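Long-range contact in uncharacterized hypothetical protein (Parabacteroides merdae, PDB 4EI0), which is of unknown function and belongs to the DUF4466 family, its regular structure being mostly antiparallel beta-sheet: residues 163-168 with 178-183. Sequence-based numbering, arbitrary orientation.
Sequences KCYLSF and YSKADL
Tyr-165 and Tyr-178 pair as hydrogen-bonded residues of an antiparallel sheet, where strand 165-167 meets the edge strand 176-178 just before the chain turns into helix 180-185. Tyr-165 N donates to Tyr-178 O at 3.0 Å. The return bond from Tyr-178 N to Tyr-165 O is shorter, 2.8 Å, and also straighter, with an N-H...O angle of 166°. Both side chains rise on the same face of the sheet, Tyr-165 CB lying 4.0 Å from Tyr-178 CB, but the rings diverge. The Tyr-165 ring lies against Lys-180 and Leu-183 of the helix, whereas that of Tyr-178 presents its edge to Ser-167, with Ser-167 CB 3.8 Å from Tyr-178 CE2 and in the ring plane. The Tyr-178 hydroxyl is hydrogen-bonded to Lys-192 and Asn-170.

The Tyr-165 ring is layered between two residues. On one face Cys-164 SG sits over the centre, 3.4 Å above the plane, placed there by a chi1 of 62° that tucks the sulfur between the backbone N and carbonyl carbon. The opposite face receives Leu-183 CD2, offset toward the rim, in a CH-pi contact 4.1 Å from the centroid. Lys-180 crosses the tyrosine side chain at about a right angle, with CG against Tyr-165 CE2 and, farther along the extended chain, CE near the hydroxyl oxygen. An alanine in place of Tyr-165 would probably open a gap between Cys-164 and Leu-183 and deprive the first helical turn of its aromatic contact with the strand.

Pro-225 also touches both Tyr-165 and Leu-183. The helix start itself is fixed by a capping box: Asp-182 N donates to Ser-179 OG, while Ser-179 N reaches Asp-182 OD2 at 2.9 Å from above the carboxylate plane.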
loop_
_atom_site.group_PDB
_atom_site.type_symbol
_atom_site.label_atom_id
_atom_site.label_comp_id
_atom_site.label_asym_id
_atom_site.label_seq_id
_atom_site.Cartn_x
_atom_site.Cartn_y
_atom_site.Cartn_z
ATOM N N LYS B 163 -5.127 51.153 2.690
ATOM C CA LYS B 163 -4.206 50.240 3.288
ATOM C C LYS B 163 -2.991 50.261 2.393
ATOM O O LYS B 163 -2.716 49.314 1.661
ATOM C CB LYS B 163 -4.802 48.834 3.370
ATOM C CG LYS B 163 -6.021 48.736 4.274
ATOM C CD LYS B 163 -6.405 47.284 4.507
ATOM C CE LYS B 163 -7.166 46.730 3.317
ATOM N NZ LYS B 163 -7.589 45.321 3.564
ATOM N N CYS B 164 -2.286 51.366 2.493
ATOM C CA CYS B 164 -1.411 51.820 1.484
ATOM C C CYS B 164 0.023 52.056 1.913
ATOM O O CYS B 164 0.800 52.491 1.094
ATOM C CB CYS B 164 -1.977 53.140 0.920
ATOM S SG CYS B 164 -2.110 54.519 2.074
ATOM N N TYR B 165 0.388 51.790 3.158
ATOM C CA TYR B 165 1.718 52.182 3.628
ATOM C C TYR B 165 2.487 50.934 3.949
ATOM O O TYR B 165 2.189 50.263 4.930
ATOM C CB TYR B 165 1.589 53.096 4.845
ATOM C CG TYR B 165 0.898 54.386 4.590
ATOM C CD1 TYR B 165 1.415 55.300 3.704
ATOM C CD2 TYR B 165 -0.260 54.736 5.278
ATOM C CE1 TYR B 165 0.784 56.509 3.479
ATOM C CE2 TYR B 165 -0.878 55.951 5.070
ATOM C CZ TYR B 165 -0.369 56.831 4.167
ATOM O OH TYR B 165 -0.989 58.041 3.964
ATOM N N LEU B 166 3.456 50.607 3.095
ATOM C CA LEU B 166 4.269 49.413 3.242
ATOM C C LEU B 166 5.509 49.698 4.097
ATOM O O LEU B 166 6.276 50.603 3.793
ATOM C CB LEU B 166 4.707 48.856 1.862
ATOM C CG LEU B 166 3.713 48.134 0.960
ATOM C CD1 LEU B 166 2.474 48.955 0.616
ATOM C CD2 LEU B 166 4.462 47.692 -0.297
ATOM N N SER B 167 5.707 48.911 5.152
ATOM C CA SER B 167 6.935 48.940 5.967
ATOM C C SER B 167 7.665 47.616 5.859
ATOM O O SER B 167 7.103 46.542 6.122
ATOM C CB SER B 167 6.625 49.193 7.437
ATOM O OG SER B 167 7.828 49.244 8.200
ATOM N N PHE B 168 8.949 47.691 5.532
ATOM C CA PHE B 168 9.817 46.527 5.508
ATOM C C PHE B 168 10.684 46.483 6.756
ATOM O O PHE B 168 11.679 45.775 6.757
ATOM C CB PHE B 168 10.740 46.566 4.248
ATOM C CG PHE B 168 9.989 46.654 2.950
ATOM C CD1 PHE B 168 9.436 45.522 2.363
ATOM C CD2 PHE B 168 9.790 47.861 2.351
ATOM C CE1 PHE B 168 8.738 45.615 1.189
ATOM C CE2 PHE B 168 9.080 47.968 1.186
ATOM C CZ PHE B 168 8.555 46.857 0.602
ATOM N N TYR B 178 0.323 49.194 6.775
ATOM C CA TYR B 178 -0.293 50.146 7.683
ATOM C C TYR B 178 -1.280 50.923 6.858
ATOM O O TYR B 178 -1.073 51.101 5.679
ATOM C CB TYR B 178 0.764 51.126 8.248
ATOM C CG TYR B 178 1.661 50.456 9.272
ATOM C CD1 TYR B 178 1.141 50.036 10.501
ATOM C CD2 TYR B 178 2.987 50.163 8.997
ATOM C CE1 TYR B 178 1.935 49.373 11.429
ATOM C CE2 TYR B 178 3.794 49.496 9.937
ATOM C CZ TYR B 178 3.260 49.122 11.155
ATOM O OH TYR B 178 4.023 48.472 12.092
ATOM N N SER B 179 -2.342 51.380 7.495
ATOM C CA SER B 179 -3.414 52.133 6.856
ATOM C C SER B 179 -3.405 53.565 7.254
ATOM O O SER B 179 -2.673 53.990 8.150
ATOM C CB SER B 179 -4.766 51.568 7.293
ATOM O OG SER B 179 -4.920 51.705 8.702
ATOM N N LYS B 180 -4.242 54.336 6.591
ATOM C CA LYS B 180 -4.405 55.723 6.928
ATOM C C LYS B 180 -4.969 55.882 8.348
ATOM O O LYS B 180 -4.643 56.846 9.020
ATOM C CB LYS B 180 -5.270 56.419 5.881
ATOM C CG LYS B 180 -4.548 56.597 4.543
ATOM C CD LYS B 180 -5.463 57.128 3.443
ATOM C CE LYS B 180 -4.642 57.714 2.297
ATOM N NZ LYS B 180 -5.425 58.197 1.140
ATOM N N ALA B 181 -5.789 54.931 8.795
ATOM C CA ALA B 181 -6.340 54.954 10.148
ATOM C C ALA B 181 -5.217 54.740 11.130
ATOM O O ALA B 181 -5.162 55.410 12.151
ATOM C CB ALA B 181 -7.345 53.845 10.332
ATOM N N ASP B 182 -4.319 53.804 10.810
ATOM C CA ASP B 182 -3.168 53.522 11.690
ATOM C C ASP B 182 -2.358 54.769 11.930
ATOM O O ASP B 182 -2.054 55.117 13.074
ATOM C CB ASP B 182 -2.291 52.440 11.142
ATOM C CG ASP B 182 -2.985 51.091 11.070
ATOM O OD1 ASP B 182 -3.843 50.783 11.914
ATOM O OD2 ASP B 182 -2.679 50.327 10.134
ATOM N N LEU B 183 -2.075 55.500 10.859
ATOM C CA LEU B 183 -1.334 56.739 10.979
ATOM C C LEU B 183 -2.091 57.865 11.661
ATOM O O LEU B 183 -1.453 58.764 12.205
ATOM C CB LEU B 183 -0.778 57.205 9.613
ATOM C CG LEU B 183 0.609 56.638 9.254
ATOM C CD1 LEU B 183 0.584 55.118 9.178
ATOM C CD2 LEU B 183 1.164 57.259 7.991
#